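PDB 4PQG: glycosyltransferase Gtf1 from Streptococcus pneumoniae, which is a glycosyltransferase whose family belongs to the GT-B clan, modelled here with uridine-5'-diphosphate. Local coordinates for residues Ala277-Asn291 with Phe298-Pro312. Numbering follows the deposited sequence.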
loop_
_atom_site.group_PDB
_atom_site.type_symbol
_atom_site.label_atom_id
_atom_site.label_comp_id
_atom_site.label_asym_id
_atom_site.label_seq_id
_atom_site.Cartn_x
_atom_site.Cartn_y
_atom_site.Cartn_z
ATOM N N ALA A 277 -25.006 1.590 0.220
ATOM C CA ALA A 277 -24.741 0.930 1.508
ATOM C C ALA A 277 -25.728 -0.197 1.824
ATOM O O ALA A 277 -25.400 -1.105 2.567
ATOM C CB ALA A 277 -24.715 1.947 2.651
ATOM N N ASP A 278 -26.914 -0.138 1.235
ATOM C CA ASP A 278 -27.896 -1.229 1.351
ATOM C C ASP A 278 -27.371 -2.584 0.858
ATOM O O ASP A 278 -27.897 -3.630 1.250
ATOM C CB ASP A 278 -29.191 -0.866 0.621
ATOM C CG ASP A 278 -28.962 -0.561 -0.849
ATOM O OD1 ASP A 278 -28.068 0.257 -1.161
ATOM O OD2 ASP A 278 -29.663 -1.151 -1.699
ATOM N N LYS A 279 -26.331 -2.571 0.015
ATOM C CA LYS A 279 -25.735 -3.807 -0.515
ATOM C C LYS A 279 -24.594 -4.350 0.342
ATOM O O LYS A 279 -24.114 -5.466 0.124
ATOM C CB LYS A 279 -25.236 -3.594 -1.950
ATOM C CG LYS A 279 -26.301 -3.169 -2.956
ATOM C CD LYS A 279 -27.435 -4.185 -3.105
ATOM C CE LYS A 279 -28.318 -3.886 -4.317
ATOM N NZ LYS A 279 -28.761 -2.463 -4.360
ATOM N N VAL A 280 -24.162 -3.556 1.316
ATOM C CA VAL A 280 -23.024 -3.884 2.166
ATOM C C VAL A 280 -23.520 -4.486 3.484
ATOM O O VAL A 280 -24.362 -3.887 4.152
ATOM C CB VAL A 280 -22.184 -2.610 2.458
ATOM C CG1 VAL A 280 -21.016 -2.901 3.372
ATOM C CG2 VAL A 280 -21.681 -1.982 1.159
ATOM N N ASP A 281 -22.973 -5.647 3.853
ATOM C CA ASP A 281 -23.316 -6.308 5.115
ATOM C C ASP A 281 -22.791 -5.535 6.324
ATOM O O ASP A 281 -23.536 -5.299 7.267
ATOM C CB ASP A 281 -22.838 -7.752 5.114
ATOM C CG ASP A 281 -23.601 -8.595 4.116
ATOM O OD1 ASP A 281 -24.806 -8.830 4.334
ATOM O OD2 ASP A 281 -23.019 -8.981 3.088
ATOM N N PHE A 282 -21.521 -5.115 6.279
ATOM C CA PHE A 282 -20.999 -4.168 7.268
ATOM C C PHE A 282 -19.820 -3.332 6.776
ATOM O O PHE A 282 -19.066 -3.767 5.921
ATOM C CB PHE A 282 -20.639 -4.858 8.589
ATOM C CG PHE A 282 -19.604 -5.936 8.473
ATOM C CD1 PHE A 282 -18.290 -5.693 8.846
ATOM C CD2 PHE A 282 -19.956 -7.227 8.058
ATOM C CE1 PHE A 282 -17.336 -6.700 8.779
ATOM C CE2 PHE A 282 -19.008 -8.235 7.983
ATOM C CZ PHE A 282 -17.694 -7.974 8.352
ATOM N N PHE A 283 -19.701 -2.119 7.306
ATOM C CA PHE A 283 -18.506 -1.312 7.090
ATOM C C PHE A 283 -17.548 -1.511 8.258
ATOM O O PHE A 283 -17.985 -1.692 9.402
ATOM C CB PHE A 283 -18.870 0.160 6.950
ATOM C CG PHE A 283 -19.698 0.473 5.730
ATOM C CD1 PHE A 283 -19.079 0.847 4.529
ATOM C CD2 PHE A 283 -21.092 0.403 5.770
ATOM C CE1 PHE A 283 -19.839 1.138 3.405
ATOM C CE2 PHE A 283 -21.853 0.692 4.650
ATOM C CZ PHE A 283 -21.222 1.067 3.466
ATOM N N ILE A 284 -16.249 -1.502 7.957
ATOM C CA ILE A 284 -15.203 -1.552 8.973
ATOM C C ILE A 284 -14.465 -0.205 9.027
ATOM O O ILE A 284 -14.040 0.316 7.986
ATOM C CB ILE A 284 -14.189 -2.687 8.688
ATOM C CG1 ILE A 284 -14.910 -4.025 8.467
ATOM C CG2 ILE A 284 -13.174 -2.812 9.823
ATOM C CD1 ILE A 284 -13.973 -5.175 8.096
ATOM N N VAL A 285 -14.345 0.369 10.227
ATOM C CA VAL A 285 -13.510 1.566 10.454
ATOM C C VAL A 285 -12.486 1.301 11.545
ATOM O O VAL A 285 -12.692 0.419 12.370
ATOM C CB VAL A 285 -14.321 2.818 10.847
ATOM C CG1 VAL A 285 -15.301 3.200 9.752
ATOM C CG2 VAL A 285 -15.040 2.607 12.177
ATOM N N SER A 286 -11.402 2.080 11.584
ATOM C CA SER A 286 -10.319 1.807 12.522
ATOM C C SER A 286 -10.498 2.345 13.949
ATOM O O SER A 286 -9.849 1.853 14.867
ATOM C CB SER A 286 -8.983 2.291 11.968
ATOM O OG SER A 286 -8.618 1.528 10.830
ATOM N N THR A 287 -11.325 3.369 14.117
ATOM C CA THR A 287 -11.545 3.976 15.437
ATOM C C THR A 287 -13.018 4.167 15.716
ATOM O O THR A 287 -13.813 4.308 14.791
ATOM C CB THR A 287 -10.894 5.355 15.551
ATOM O OG1 THR A 287 -11.567 6.267 14.676
ATOM C CG2 THR A 287 -9.424 5.291 15.230
ATOM N N ASP A 288 -13.377 4.209 16.997
ATOM C CA ASP A 288 -14.755 4.468 17.398
ATOM C C ASP A 288 -15.232 5.866 17.041
ATOM O O ASP A 288 -16.413 6.057 16.809
ATOM C CB ASP A 288 -14.954 4.257 18.906
ATOM C CG ASP A 288 -14.998 2.791 19.288
ATOM O OD1 ASP A 288 -15.513 1.970 18.498
ATOM O OD2 ASP A 288 -14.512 2.468 20.388
ATOM N N ARG A 289 -14.337 6.847 17.045
ATOM C CA ARG A 289 -14.722 8.190 16.633
ATOM C C ARG A 289 -15.175 8.212 15.165
ATOM O O ARG A 289 -16.191 8.821 14.847
ATOM C CB ARG A 289 -13.602 9.200 16.889
ATOM C CG ARG A 289 -13.941 10.657 16.573
ATOM C CD ARG A 289 -15.172 11.209 17.296
ATOM N NE ARG A 289 -15.575 12.506 16.739
ATOM C CZ ARG A 289 -16.823 12.976 16.717
ATOM N NH1 ARG A 289 -17.822 12.264 17.219
ATOM N NH2 ARG A 289 -17.082 14.159 16.176
ATOM N N GLN A 290 -14.438 7.545 14.271
ATOM C CA GLN A 290 -14.873 7.519 12.869
ATOM C C GLN A 290 -16.175 6.746 12.750
ATOM O O GLN A 290 -17.055 7.119 11.973
ATOM C CB GLN A 290 -13.822 6.935 11.932
ATOM C CG GLN A 290 -14.208 7.098 10.460
ATOM C CD GLN A 290 -13.048 6.897 9.510
ATOM O OE1 GLN A 290 -12.089 6.187 9.818
ATOM N NE2 GLN A 290 -13.134 7.526 8.342
ATOM N N ASN A 291 -16.295 5.694 13.553
ATOM C CA ASN A 291 -17.508 4.895 13.602
ATOM C C ASN A 291 -18.726 5.781 13.868
ATOM O O ASN A 291 -19.677 5.787 13.082
ATOM C CB ASN A 291 -17.361 3.768 14.641
ATOM C CG ASN A 291 -18.479 2.738 14.561
ATOM O OD1 ASN A 291 -19.639 3.076 14.327
ATOM N ND2 ASN A 291 -18.131 1.477 14.762
ATOM N N PHE A 298 -24.689 8.749 7.928
ATOM C CA PHE A 298 -25.635 7.866 7.256
ATOM C C PHE A 298 -27.079 8.234 7.606
ATOM O O PHE A 298 -27.949 8.321 6.725
ATOM C CB PHE A 298 -25.322 6.388 7.559
ATOM C CG PHE A 298 -24.364 5.767 6.565
ATOM C CD1 PHE A 298 -24.663 5.771 5.197
ATOM C CD2 PHE A 298 -23.172 5.210 6.984
ATOM C CE1 PHE A 298 -23.784 5.230 4.266
ATOM C CE2 PHE A 298 -22.301 4.652 6.073
ATOM C CZ PHE A 298 -22.606 4.663 4.708
ATOM N N ALA A 299 -27.312 8.499 8.890
ATOM C CA ALA A 299 -28.641 8.871 9.382
ATOM C C ALA A 299 -29.064 10.246 8.892
ATOM O O ALA A 299 -30.220 10.448 8.542
ATOM C CB ALA A 299 -28.682 8.806 10.905
ATOM N N LYS A 300 -28.124 11.185 8.849
ATOM C CA LYS A 300 -28.438 12.569 8.491
ATOM C C LYS A 300 -28.618 12.785 6.980
ATOM O O LYS A 300 -29.473 13.571 6.548
ATOM C CB LYS A 300 -27.349 13.495 9.040
ATOM C CG LYS A 300 -27.734 14.960 9.120
ATOM C CD LYS A 300 -26.491 15.834 9.205
ATOM C CE LYS A 300 -26.713 17.054 10.074
ATOM N NZ LYS A 300 -27.817 17.900 9.549
ATOM N N TYR A 301 -27.818 12.095 6.172
ATOM C CA TYR A 301 -27.769 12.396 4.734
ATOM C C TYR A 301 -28.332 11.332 3.791
ATOM O O TYR A 301 -28.527 11.605 2.599
ATOM C CB TYR A 301 -26.335 12.737 4.312
ATOM C CG TYR A 301 -25.728 13.904 5.054
ATOM C CD1 TYR A 301 -26.033 15.221 4.701
ATOM C CD2 TYR A 301 -24.830 13.692 6.091
ATOM C CE1 TYR A 301 -25.466 16.292 5.375
ATOM C CE2 TYR A 301 -24.249 14.752 6.765
ATOM C CZ TYR A 301 -24.573 16.048 6.405
ATOM O OH TYR A 301 -24.011 17.095 7.085
ATOM N N THR A 302 -28.578 10.131 4.312
ATOM C CA THR A 302 -28.978 8.998 3.482
ATOM C C THR A 302 -30.199 8.263 4.055
ATOM O O THR A 302 -30.602 8.493 5.192
ATOM C CB THR A 302 -27.831 7.972 3.299
ATOM O OG1 THR A 302 -27.846 7.026 4.372
ATOM C CG2 THR A 302 -26.450 8.650 3.227
ATOM N N GLN A 303 -30.755 7.352 3.259
ATOM C CA GLN A 303 -31.855 6.510 3.696
ATOM C C GLN A 303 -31.366 5.141 4.177
ATOM O O GLN A 303 -32.164 4.223 4.310
ATOM C CB GLN A 303 -32.884 6.350 2.562
ATOM C CG GLN A 303 -33.603 7.636 2.160
ATOM C CD GLN A 303 -34.434 8.235 3.288
ATOM O OE1 GLN A 303 -35.272 7.560 3.900
ATOM N NE2 GLN A 303 -34.202 9.515 3.571
ATOM N N HIS A 304 -30.062 5.002 4.429
ATOM C CA HIS A 304 -29.493 3.740 4.914
ATOM C C HIS A 304 -29.083 3.834 6.358
ATOM O O HIS A 304 -28.681 4.894 6.824
ATOM C CB HIS A 304 -28.244 3.330 4.128
ATOM C CG HIS A 304 -28.390 3.409 2.634
ATOM N ND1 HIS A 304 -29.252 2.640 1.948
ATOM C CD2 HIS A 304 -27.719 4.187 1.692
ATOM C CE1 HIS A 304 -29.156 2.919 0.635
ATOM N NE2 HIS A 304 -28.214 3.863 0.478
ATOM N N GLN A 305 -29.142 2.715 7.068
ATOM C CA GLN A 305 -28.554 2.632 8.408
ATOM C C GLN A 305 -27.735 1.370 8.498
ATOM O O GLN A 305 -28.173 0.382 9.085
ATOM C CB GLN A 305 -29.606 2.674 9.527
ATOM C CG GLN A 305 -29.961 4.063 10.047
ATOM C CD GLN A 305 -28.854 5.117 9.919
ATOM O OE1 GLN A 305 -27.745 5.018 10.486
ATOM N NE2 GLN A 305 -29.172 6.155 9.179
ATOM N N PRO A 306 -26.526 1.402 7.916
ATOM C CA PRO A 306 -25.736 0.193 7.803
ATOM C C PRO A 306 -25.077 -0.164 9.124
ATOM O O PRO A 306 -24.975 0.677 10.022
ATOM C CB PRO A 306 -24.681 0.565 6.759
ATOM C CG PRO A 306 -24.523 2.037 6.874
ATOM C CD PRO A 306 -25.791 2.599 7.452
ATOM N N LYS A 307 -24.653 -1.418 9.234
ATOM C CA LYS A 307 -23.868 -1.877 10.354
ATOM C C LYS A 307 -22.437 -1.389 10.167
ATOM O O LYS A 307 -21.879 -1.479 9.073
ATOM C CB LYS A 307 -23.898 -3.399 10.444
ATOM C CG LYS A 307 -23.016 -3.945 11.553
ATOM C CD LYS A 307 -23.282 -5.408 11.853
ATOM C CE LYS A 307 -22.698 -5.758 13.218
ATOM N NZ LYS A 307 -22.782 -7.212 13.525
ATOM N N ILE A 308 -21.858 -0.861 11.237
ATOM C CA ILE A 308 -20.488 -0.342 11.195
ATOM C C ILE A 308 -19.723 -0.899 12.377
ATOM O O ILE A 308 -20.130 -0.717 13.516
ATOM C CB ILE A 308 -20.455 1.193 11.237
ATOM C CG1 ILE A 308 -21.251 1.794 10.073
ATOM C CG2 ILE A 308 -19.020 1.695 11.283
ATOM C CD1 ILE A 308 -21.368 3.309 10.122
ATOM N N VAL A 309 -18.622 -1.584 12.112
ATOM C CA VAL A 309 -17.840 -2.202 13.179
ATOM C C VAL A 309 -16.468 -1.540 13.242
ATOM O O VAL A 309 -15.909 -1.171 12.206
ATOM C CB VAL A 309 -17.750 -3.750 13.030
ATOM C CG1 VAL A 309 -17.138 -4.165 11.709
ATOM C CG2 VAL A 309 -16.965 -4.384 14.175
ATOM N N THR A 310 -15.946 -1.380 14.456
ATOM C CA THR A 310 -14.622 -0.826 14.663
ATOM C C THR A 310 -13.593 -1.936 14.809
ATOM O O THR A 310 -13.621 -2.695 15.766
ATOM C CB THR A 310 -14.574 0.091 15.893
ATOM O OG1 THR A 310 -15.481 1.191 15.707
ATOM C CG2 THR A 310 -13.155 0.613 16.120
ATOM N N ILE A 311 -12.688 -2.039 13.836
ATOM C CA ILE A 311 -11.585 -2.983 13.920
ATOM C C ILE A 311 -10.337 -2.267 13.435
ATOM O O ILE A 311 -10.257 -1.903 12.256
ATOM C CB ILE A 311 -11.805 -4.251 13.070
ATOM C CG1 ILE A 311 -13.214 -4.826 13.260
ATOM C CG2 ILE A 311 -10.735 -5.288 13.382
ATOM C CD1 ILE A 311 -13.583 -5.848 12.205
ATOM N N PRO A 312 -9.375 -2.032 14.344
ATOM C CA PRO A 312 -8.113 -1.381 13.983
ATOM C C PRO A 312 -7.450 -2.129 12.827
ATOM O O PRO A 312 -7.432 -3.357 12.843
ATOM C CB PRO A 312 -7.277 -1.536 15.245
ATOM C CG PRO A 312 -8.283 -1.525 16.348
ATOM C CD PRO A 312 -9.475 -2.262 15.804
HETATM O O HOH W 1 -25.321 -3.146 7.148
#
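Phe283 and Val285 of strand 282-285 pair in parallel with Lys307-Ile311. Phe283 N donates to Lys307 O (2.9 Å), and Phe283 O accepts from Val309 N. Val285 repeats the pattern with Val309 O and Ile311 N. A water bridges Asp281 O and Lys307 N, which donates to it.

Polar side chains meet where helix 288-301 begins. Thr310 OG1 donates to Asp288 OD1 (2.9 Å), on the anti side, 28° out of the carboxylate plane. The same hydroxyl accepts from Asn291 ND2 (2.8 Å), nearly in the amide plane. Asn291 has CG anti to its backbone N (chi1 -169°), which turns the amide to the strand. ND2 also makes a weak bond to Ile308 O (3.2 Å).

Apolar contacts lie on both faces of the sheet. On the Phe283 and Ile308 face, Pro306 CB meets the Phe283 ring edge at CE2 (3.5 Å). The Phe298 ring meets that ring obliquely, and Val280 CG1 lies over the centre of one face. Ala277 CB touches Phe298 CE1 (3.8 Å). Ala277 N and Asp278 N lie over one face of the His304 ring, whose NE2 bonds Thr275 O. On the Ile284 and Val309 face, Val309 CG1 touches Phe282 CD1 (3.4 Å).

In this beta-alpha-beta unit, the Thr310 hydroxyl, donor and acceptor, ties the sheet's edge strand to the connecting helix's first turn.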